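Amine Dehydrogenase (Pseudomonas putida, PDB 1JMX) carries two hemes c as the alpha subunit of a quinohemoprotein amine dehydrogenase, and probably passes on electrons released by amine oxidation. Local coordinates at residues V365-V371 with E394-K400; A342-R347 with N358-D363; S415-E419 with M437-F443. The contacts are given in a common frame with arbitrary orientation. Numbering follows the deposited sequence.

Contact 1 (V365-V371 with E394-K400). With NI (nickel (II) ion), chain D.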
loop_
_atom_site.group_PDB
_atom_site.type_symbol
_atom_site.label_atom_id
_atom_site.label_comp_id
_atom_site.label_asym_id
_atom_site.label_seq_id
_atom_site.Cartn_x
_atom_site.Cartn_y
_atom_site.Cartn_z
ATOM N N VAL A 365 39.061 8.798 7.465
ATOM C CA VAL A 365 37.607 8.827 7.445
ATOM C C VAL A 365 37.125 9.261 8.824
ATOM O O VAL A 365 37.522 8.705 9.854
ATOM C CB VAL A 365 36.996 7.458 7.063
ATOM C CG1 VAL A 365 35.491 7.579 6.978
ATOM C CG2 VAL A 365 37.549 6.981 5.728
ATOM N N GLU A 366 36.268 10.272 8.816
ATOM C CA GLU A 366 35.713 10.872 10.021
ATOM C C GLU A 366 34.289 10.413 10.360
ATOM O O GLU A 366 33.996 10.028 11.493
ATOM C CB GLU A 366 35.713 12.378 9.799
ATOM C CG GLU A 366 35.657 13.234 11.017
ATOM C CD GLU A 366 35.851 14.695 10.653
ATOM O OE1 GLU A 366 35.001 15.244 9.904
ATOM O OE2 GLU A 366 36.875 15.280 11.087
ATOM N N GLU A 367 33.418 10.444 9.360
ATOM C CA GLU A 367 32.015 10.096 9.532
ATOM C C GLU A 367 31.544 9.098 8.468
ATOM O O GLU A 367 32.007 9.130 7.325
ATOM C CB GLU A 367 31.212 11.405 9.473
ATOM C CG GLU A 367 29.822 11.325 8.881
ATOM C CD GLU A 367 28.787 10.803 9.846
ATOM O OE1 GLU A 367 29.155 10.280 10.914
ATOM O OE2 GLU A 367 27.587 10.920 9.535
ATOM N N VAL A 368 30.640 8.198 8.849
ATOM C CA VAL A 368 30.118 7.201 7.918
ATOM C C VAL A 368 28.597 7.218 7.872
ATOM O O VAL A 368 27.941 7.248 8.914
ATOM C CB VAL A 368 30.571 5.781 8.294
ATOM C CG1 VAL A 368 30.053 4.777 7.281
ATOM C CG2 VAL A 368 32.074 5.721 8.366
ATOM N N LYS A 369 28.045 7.199 6.659
ATOM C CA LYS A 369 26.599 7.198 6.456
ATOM C C LYS A 369 26.158 5.974 5.664
ATOM O O LYS A 369 26.732 5.659 4.628
ATOM C CB LYS A 369 26.151 8.456 5.707
ATOM C CG LYS A 369 26.468 9.750 6.417
ATOM C CD LYS A 369 26.014 10.944 5.606
ATOM C CE LYS A 369 26.551 12.227 6.188
ATOM N NZ LYS A 369 26.203 12.356 7.628
ATOM N N VAL A 370 25.147 5.275 6.167
ATOM C CA VAL A 370 24.615 4.111 5.473
ATOM C C VAL A 370 23.609 4.604 4.435
ATOM O O VAL A 370 22.722 5.401 4.740
ATOM C CB VAL A 370 23.930 3.116 6.440
ATOM C CG1 VAL A 370 23.233 2.008 5.659
ATOM C CG2 VAL A 370 24.958 2.520 7.378
ATOM N N VAL A 371 23.776 4.131 3.208
ATOM C CA VAL A 371 22.923 4.498 2.093
ATOM C C VAL A 371 22.261 3.243 1.513
ATOM O O VAL A 371 22.949 2.293 1.147
ATOM C CB VAL A 371 23.757 5.192 1.001
ATOM C CG1 VAL A 371 22.943 5.391 -0.253
ATOM C CG2 VAL A 371 24.277 6.523 1.518
ATOM N N GLU A 394 25.189 0.505 1.154
ATOM C CA GLU A 394 26.514 0.996 0.846
ATOM C C GLU A 394 26.943 1.894 2.023
ATOM O O GLU A 394 26.098 2.484 2.697
ATOM C CB GLU A 394 26.441 1.792 -0.453
ATOM C CG GLU A 394 27.703 1.807 -1.253
ATOM C CD GLU A 394 27.899 0.577 -2.109
ATOM O OE1 GLU A 394 27.118 0.376 -3.063
ATOM O OE2 GLU A 394 28.866 -0.165 -1.861
ATOM N N ALA A 395 28.238 1.925 2.325
ATOM C CA ALA A 395 28.742 2.763 3.416
ATOM C C ALA A 395 29.434 3.983 2.829
ATOM O O ALA A 395 30.479 3.868 2.193
ATOM C CB ALA A 395 29.699 1.981 4.295
ATOM N N GLU A 396 28.805 5.142 2.992
ATOM C CA GLU A 396 29.322 6.403 2.479
ATOM C C GLU A 396 30.257 7.112 3.461
ATOM O O GLU A 396 29.838 7.560 4.520
ATOM C CB GLU A 396 28.155 7.305 2.111
ATOM C CG GLU A 396 28.533 8.677 1.633
ATOM C CD GLU A 396 27.329 9.573 1.569
ATOM O OE1 GLU A 396 26.730 9.828 2.632
ATOM O OE2 GLU A 396 26.953 9.999 0.461
ATOM N N ALA A 397 31.520 7.239 3.063
ATOM C CA ALA A 397 32.558 7.860 3.883
ATOM C C ALA A 397 32.684 9.368 3.723
ATOM O O ALA A 397 32.574 9.895 2.622
ATOM C CB ALA A 397 33.896 7.197 3.604
ATOM N N TRP A 398 32.936 10.041 4.844
ATOM C CA TRP A 398 33.109 11.489 4.883
ATOM C C TRP A 398 34.321 11.868 5.715
ATOM O O TRP A 398 34.600 11.270 6.751
ATOM C CB TRP A 398 31.890 12.186 5.490
ATOM C CG TRP A 398 30.670 12.073 4.672
ATOM C CD1 TRP A 398 29.867 10.980 4.555
ATOM C CD2 TRP A 398 30.107 13.083 3.828
ATOM N NE1 TRP A 398 28.840 11.241 3.690
ATOM C CE2 TRP A 398 28.956 12.525 3.226
ATOM C CE3 TRP A 398 30.461 14.409 3.521
ATOM C CZ2 TRP A 398 28.152 13.242 2.333
ATOM C CZ3 TRP A 398 29.659 15.128 2.628
ATOM C CH2 TRP A 398 28.516 14.538 2.046
ATOM N N GLY A 399 35.004 12.914 5.276
ATOM C CA GLY A 399 36.170 13.396 5.987
ATOM C C GLY A 399 36.195 14.900 5.874
ATOM O O GLY A 399 35.152 15.544 5.734
ATOM N N LYS A 400 37.385 15.471 5.941
ATOM C CA LYS A 400 37.528 16.909 5.823
ATOM C C LYS A 400 38.700 17.208 4.926
ATOM O O LYS A 400 39.711 16.503 4.960
ATOM C CB LYS A 400 37.739 17.557 7.195
ATOM C CG LYS A 400 36.469 17.683 8.021
ATOM C CD LYS A 400 36.675 18.638 9.172
ATOM C CE LYS A 400 35.352 18.975 9.866
ATOM N NZ LYS A 400 34.722 17.798 10.524
HETATM NI NI NI D . 28.377 9.322 12.398
HETATM O O HOH W 1 33.438 15.367 7.776
HETATM O O HOH W 2 27.422 8.191 13.872
HETATM O O HOH W 3 30.326 8.510 13.052
#
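A classic beta bulge opens this antiparallel strand pair and shows how one extra residue is absorbed without breaking the sheet. E366 and E367 both sit opposite W398, and both amides are spent on the same carbonyl: E366 N and E367 N lie 2.8 and 3.0 Å from W398 O. The near-helical backbone of E366 (phi/psi -101/-48) makes this possible. W398 N returns a bond to E367 O (2.8 Å). Beyond the bulge the register is regular, with hydrogen-bonded pairs K369-E396 and V371-E394 alternating with the non-hydrogen-bonded pairs V368-A397 and V370-A395; K369 N to E396 O is 2.8 Å and E396 N to K369 O 2.7 Å.

The two faces differ sharply. V368, V370, A395 and A397 point into the domain, where V365 and V368 also meet L470 of strand 462-470. On the other face, K369 lays its aliphatic chain over W398, with CE 3.8 Å from the centroid of the five-membered ring in a CH-pi contact, while K369 NZ bridges to E367 OE2 (2.8 Å). The indole NE1 of W398 bonds E396 OE1 (2.8 Å), and the other oxygen of E396 pairs with R408. E367 OE1 binds the nickel ion at 1.9 Å, together with two waters at 2.1 and 2.2 Å. Beside the bulge, K400 NZ meets E366 OE1 at 2.6 Å in a salt bridge. An apolar inner face, a mixed outer one, polar with W398 and V371, and a classic bulge are in keeping with a beta-sandwich of the immunoglobulin-like E-set kind.

Contact 2 (A342-R347 with N358-D363); sequences AKPGQR and NLAVYD
A342-P344 run in a polyproline-II-like loop (phi near -60°, psi near 130°), in which A342 CB and K343 O rest 4.0 and 3.8 Å from V361 CG1. P344 stands opposite Y362 (CA-CA 4.4 Å), its CA 3.2 Å from V361 O and its CB 3.9 Å from D363 OD1. G345 begins the strand at phi/psi 157/173, where a CB would collide with the carbonyl O of P344; it forms a hydrogen-bonded pair with V361, G345 N to V361 O 2.8 Å and V361 N to G345 O 2.9 Å. This is the open end of a beta hairpin, antiparallel strands 345-351 and 354-362, in the E-set-like domain III; the axes of 345-347 and 358-362 approach to 4.2 Å, their N-to-C directions at 146°. Q346 forms a non-hydrogen-bonded pair with A360 (CA-CA 4.3 Å), and its m,m rotamer folds OE1 back to N358 CB (3.1 Å). R347 and L359 are again hydrogen-bonded, R347 N to L359 O 2.7 Å and L359 N to R347 O 2.9 Å.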
loop_
_atom_site.group_PDB
_atom_site.type_symbol
_atom_site.label_atom_id
_atom_site.label_comp_id
_atom_site.label_asym_id
_atom_site.label_seq_id
_atom_site.Cartn_x
_atom_site.Cartn_y
_atom_site.Cartn_z
ATOM N N ALA A 342 50.021 14.288 0.138
ATOM C CA ALA A 342 48.950 14.860 -0.686
ATOM C C ALA A 342 47.833 15.405 0.196
ATOM O O ALA A 342 47.309 14.686 1.051
ATOM C CB ALA A 342 48.402 13.809 -1.653
ATOM N N LYS A 343 47.520 16.690 0.034
ATOM C CA LYS A 343 46.473 17.338 0.823
ATOM C C LYS A 343 45.095 16.776 0.506
ATOM O O LYS A 343 44.745 16.574 -0.655
ATOM C CB LYS A 343 46.470 18.851 0.586
ATOM C CG LYS A 343 47.570 19.623 1.317
ATOM C CD LYS A 343 47.372 19.589 2.843
ATOM C CE LYS A 343 48.411 20.450 3.583
ATOM N NZ LYS A 343 48.258 21.920 3.317
ATOM N N PRO A 344 44.284 16.532 1.542
ATOM C CA PRO A 344 42.935 15.993 1.348
ATOM C C PRO A 344 42.017 16.997 0.636
ATOM O O PRO A 344 42.036 18.185 0.939
ATOM C CB PRO A 344 42.479 15.719 2.781
ATOM C CG PRO A 344 43.166 16.794 3.564
ATOM C CD PRO A 344 44.558 16.764 2.972
ATOM N N GLY A 345 41.253 16.520 -0.342
ATOM C CA GLY A 345 40.343 17.388 -1.068
ATOM C C GLY A 345 40.023 16.828 -2.437
ATOM O O GLY A 345 40.627 15.843 -2.869
ATOM N N GLN A 346 39.082 17.459 -3.130
ATOM C CA GLN A 346 38.691 17.002 -4.456
ATOM C C GLN A 346 39.690 17.487 -5.521
ATOM O O GLN A 346 40.267 18.570 -5.414
ATOM C CB GLN A 346 37.258 17.460 -4.799
ATOM C CG GLN A 346 36.137 16.937 -3.872
ATOM C CD GLN A 346 35.546 15.571 -4.283
ATOM O OE1 GLN A 346 35.764 15.082 -5.400
ATOM N NE2 GLN A 346 34.780 14.962 -3.373
ATOM N N ARG A 347 39.886 16.673 -6.548
ATOM C CA ARG A 347 40.806 17.001 -7.636
ATOM C C ARG A 347 40.057 17.038 -8.956
ATOM O O ARG A 347 39.262 16.142 -9.251
ATOM C CB ARG A 347 41.913 15.952 -7.726
ATOM C CG ARG A 347 42.799 15.912 -6.500
ATOM C CD ARG A 347 43.629 17.184 -6.402
ATOM N NE ARG A 347 44.003 17.500 -5.028
ATOM C CZ ARG A 347 44.709 16.711 -4.225
ATOM N NH1 ARG A 347 45.149 15.530 -4.635
ATOM N NH2 ARG A 347 44.951 17.099 -2.987
ATOM N N ASN A 358 35.473 14.614 -10.514
ATOM C CA ASN A 358 36.369 14.891 -9.404
ATOM C C ASN A 358 36.882 13.629 -8.727
ATOM O O ASN A 358 36.254 12.571 -8.801
ATOM C CB ASN A 358 35.700 15.820 -8.393
ATOM C CG ASN A 358 35.391 17.192 -8.978
ATOM O OD1 ASN A 358 36.116 17.694 -9.841
ATOM N ND2 ASN A 358 34.305 17.801 -8.512
ATOM N N LEU A 359 38.065 13.743 -8.124
ATOM C CA LEU A 359 38.715 12.637 -7.416
ATOM C C LEU A 359 38.983 13.092 -5.985
ATOM O O LEU A 359 39.671 14.088 -5.762
ATOM C CB LEU A 359 40.043 12.279 -8.095
ATOM C CG LEU A 359 40.807 11.029 -7.651
ATOM C CD1 LEU A 359 39.938 9.806 -7.790
ATOM C CD2 LEU A 359 42.052 10.867 -8.511
ATOM N N ALA A 360 38.413 12.384 -5.019
ATOM C CA ALA A 360 38.606 12.739 -3.620
ATOM C C ALA A 360 39.874 12.114 -3.082
ATOM O O ALA A 360 40.044 10.899 -3.134
ATOM C CB ALA A 360 37.419 12.286 -2.787
ATOM N N VAL A 361 40.802 12.958 -2.652
ATOM C CA VAL A 361 42.045 12.487 -2.063
ATOM C C VAL A 361 41.770 12.665 -0.588
ATOM O O VAL A 361 41.338 13.735 -0.177
ATOM C CB VAL A 361 43.243 13.367 -2.461
ATOM C CG1 VAL A 361 44.504 12.907 -1.726
ATOM C CG2 VAL A 361 43.452 13.293 -3.946
ATOM N N TYR A 362 41.967 11.624 0.210
ATOM C CA TYR A 362 41.689 11.761 1.628
ATOM C C TYR A 362 42.767 11.159 2.501
ATOM O O TYR A 362 43.528 10.297 2.061
ATOM C CB TYR A 362 40.330 11.134 1.969
ATOM C CG TYR A 362 40.321 9.620 1.969
ATOM C CD1 TYR A 362 40.366 8.909 3.170
ATOM C CD2 TYR A 362 40.263 8.897 0.775
ATOM C CE1 TYR A 362 40.353 7.518 3.188
ATOM C CE2 TYR A 362 40.247 7.498 0.780
ATOM C CZ TYR A 362 40.293 6.822 1.994
ATOM O OH TYR A 362 40.272 5.452 2.022
ATOM N N ASP A 363 42.801 11.607 3.754
ATOM C CA ASP A 363 43.774 11.109 4.721
ATOM C C ASP A 363 43.159 10.146 5.727
ATOM O O ASP A 363 43.704 9.066 5.966
ATOM C CB ASP A 363 44.520 12.266 5.430
ATOM C CG ASP A 363 43.594 13.359 5.975
ATOM O OD1 ASP A 363 42.348 13.297 5.794
ATOM O OD2 ASP A 363 44.136 14.299 6.604
#

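Contact 3 (S415-E419 with M437-F443); sequences SWKVE and MQADGVF
A tight beta hairpin laid against a strand that it does not pair with shows how side-chain shape fills the space between two strands that share the neighbour 391-400. Residues 437-443 form the tip of the hairpin of strands 435-437 and 442-445: a type I turn from Q438 to G441 followed by a G1 bulge at G441 (phi/psi 93/16), closed by G441 N to Q438 O (3.1 Å) and Q438 N to V442 O (3.0 Å). Residues 415-419 are extended. The two backbones lie close but unpaired, with CA-CA 5.7 Å for W416-G441 and 6.1 Å for K417-M437.

Alternation along the strand sends W416 and V418 towards the hairpin and K417 away. The indole of W416 (chi1 m, chi2 91°) is the large bump, and the hollow it fills is the bare backbone at G441. G441 CA sits over the face of the five-membered ring, 3.6 Å from its centroid and 16° off the normal, a CH-pi contact; an ideal CB there would come within 3.0 Å of W416 NE1. At the ring edge, W416 CD1 is 3.3 Å from A439 O. The six-membered end of the indole reaches A395, and the ring also packs on F393, both of strand 391-400.

M437, with chi1 t and chi2 p, fills the groove between W416 and V418: its CG lies 3.9 Å from W416 CB, and its CE comes to 3.8 Å from V418 CG2. F443 (chi1 t) approaches beside it, backed by M481 and V483 of strand 476-484, and brings CE1 to 4.0 Å from V418 CG2.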
loop_
_atom_site.group_PDB
_atom_site.type_symbol
_atom_site.label_atom_id
_atom_site.label_comp_id
_atom_site.label_asym_id
_atom_site.label_seq_id
_atom_site.Cartn_x
_atom_site.Cartn_y
_atom_site.Cartn_z
ATOM N N SER A 415 32.210 -3.956 6.685
ATOM C CA SER A 415 31.616 -5.153 7.251
ATOM C C SER A 415 30.180 -4.749 7.556
ATOM O O SER A 415 29.916 -3.612 7.949
ATOM C CB SER A 415 32.333 -5.536 8.548
ATOM O OG SER A 415 31.522 -6.370 9.366
ATOM N N TRP A 416 29.257 -5.684 7.381
ATOM C CA TRP A 416 27.854 -5.407 7.620
ATOM C C TRP A 416 27.227 -6.357 8.601
ATOM O O TRP A 416 27.510 -7.555 8.593
ATOM C CB TRP A 416 27.073 -5.471 6.311
ATOM C CG TRP A 416 27.460 -4.416 5.357
ATOM C CD1 TRP A 416 28.418 -4.495 4.388
ATOM C CD2 TRP A 416 26.908 -3.104 5.271
ATOM N NE1 TRP A 416 28.491 -3.312 3.700
ATOM C CE2 TRP A 416 27.577 -2.439 4.222
ATOM C CE3 TRP A 416 25.916 -2.423 5.979
ATOM C CZ2 TRP A 416 27.282 -1.124 3.865
ATOM C CZ3 TRP A 416 25.625 -1.118 5.625
ATOM C CH2 TRP A 416 26.307 -0.482 4.575
ATOM N N LYS A 417 26.386 -5.797 9.461
ATOM C CA LYS A 417 25.648 -6.576 10.431
ATOM C C LYS A 417 24.296 -5.934 10.704
ATOM O O LYS A 417 24.028 -4.801 10.308
ATOM C CB LYS A 417 26.427 -6.791 11.732
ATOM C CG LYS A 417 26.720 -5.554 12.538
ATOM C CD LYS A 417 27.379 -5.957 13.855
ATOM C CE LYS A 417 28.225 -4.831 14.441
ATOM N NZ LYS A 417 27.409 -3.611 14.668
ATOM N N VAL A 418 23.453 -6.689 11.390
ATOM C CA VAL A 418 22.109 -6.271 11.733
ATOM C C VAL A 418 21.904 -6.378 13.251
ATOM O O VAL A 418 22.396 -7.311 13.894
ATOM C CB VAL A 418 21.096 -7.161 10.946
ATOM C CG1 VAL A 418 19.874 -7.503 11.789
ATOM C CG2 VAL A 418 20.702 -6.464 9.654
ATOM N N GLU A 419 21.218 -5.392 13.822
ATOM C CA GLU A 419 20.928 -5.380 15.251
ATOM C C GLU A 419 19.494 -4.939 15.451
ATOM O O GLU A 419 18.958 -4.207 14.631
ATOM C CB GLU A 419 21.838 -4.390 15.970
ATOM C CG GLU A 419 23.296 -4.561 15.636
ATOM C CD GLU A 419 24.192 -3.856 16.616
ATOM O OE1 GLU A 419 24.008 -2.627 16.837
ATOM O OE2 GLU A 419 25.080 -4.545 17.170
ATOM N N MET A 437 21.910 -10.987 6.793
ATOM C CA MET A 437 22.742 -9.926 6.253
ATOM C C MET A 437 24.016 -10.604 5.768
ATOM O O MET A 437 24.669 -11.346 6.509
ATOM C CB MET A 437 23.083 -8.896 7.332
ATOM C CG MET A 437 24.003 -7.786 6.863
ATOM S SD MET A 437 23.252 -6.776 5.578
ATOM C CE MET A 437 22.572 -5.454 6.555
ATOM N N GLN A 438 24.329 -10.395 4.500
ATOM C CA GLN A 438 25.517 -10.979 3.916
ATOM C C GLN A 438 26.665 -9.985 4.016
ATOM O O GLN A 438 26.444 -8.780 4.156
ATOM C CB GLN A 438 25.246 -11.340 2.461
ATOM C CG GLN A 438 24.038 -12.225 2.290
ATOM C CD GLN A 438 23.716 -12.496 0.843
ATOM O OE1 GLN A 438 24.106 -11.737 -0.051
ATOM N NE2 GLN A 438 22.994 -13.588 0.594
ATOM N N ALA A 439 27.889 -10.500 3.921
ATOM C CA ALA A 439 29.097 -9.687 4.002
ATOM C C ALA A 439 29.130 -8.525 3.011
ATOM O O ALA A 439 29.615 -7.439 3.342
ATOM C CB ALA A 439 30.327 -10.567 3.814
ATOM N N ASP A 440 28.611 -8.759 1.806
ATOM C CA ASP A 440 28.582 -7.749 0.751
ATOM C C ASP A 440 27.605 -6.584 0.937
ATOM O O ASP A 440 27.616 -5.641 0.144
ATOM C CB ASP A 440 28.400 -8.404 -0.626
ATOM C CG ASP A 440 27.184 -9.326 -0.705
ATOM O OD1 ASP A 440 26.574 -9.656 0.331
ATOM O OD2 ASP A 440 26.846 -9.746 -1.834
ATOM N N GLY A 441 26.810 -6.623 2.009
ATOM C CA GLY A 441 25.859 -5.555 2.277
ATOM C C GLY A 441 24.471 -5.797 1.706
ATOM O O GLY A 441 23.674 -4.873 1.578
ATOM N N VAL A 442 24.202 -7.043 1.335
ATOM C CA VAL A 442 22.915 -7.433 0.787
ATOM C C VAL A 442 22.170 -8.222 1.849
ATOM O O VAL A 442 22.677 -9.230 2.346
ATOM C CB VAL A 442 23.086 -8.329 -0.465
ATOM C CG1 VAL A 442 21.767 -8.945 -0.870
ATOM C CG2 VAL A 442 23.636 -7.523 -1.609
ATOM N N PHE A 443 20.999 -7.725 2.239
ATOM C CA PHE A 443 20.164 -8.403 3.221
ATOM C C PHE A 443 19.080 -9.211 2.504
ATOM O O PHE A 443 18.294 -8.663 1.734
ATOM C CB PHE A 443 19.506 -7.404 4.176
ATOM C CG PHE A 443 18.720 -8.058 5.279
ATOM C CD1 PHE A 443 19.338 -8.419 6.471
ATOM C CD2 PHE A 443 17.363 -8.328 5.124
ATOM C CE1 PHE A 443 18.618 -9.041 7.496
ATOM C CE2 PHE A 443 16.636 -8.948 6.141
ATOM C CZ PHE A 443 17.267 -9.305 7.331
#

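Following the chain from the N terminus, contact 2 comes first, closing ten residues, mostly strand, at the open end of the hairpin 345-351/354-362. The chain then runs on into strand 367-378, and contact 1 closes a loop of 22 residues between that strand and strand 391-400. Contact 3 closes last, across 17 residues that include two short helices. The loops lie in series; none nests in or crosses another. Contact 1 is the middle piece: K400 O meets P344 CB of contact 2 at 3.6 Å between the two sheets, while E394 O meets W416 CH2 of contact 3 at 3.5 Å within one sheet. Contacts 2 and 3 stay apart, nearest atoms about 13 Å.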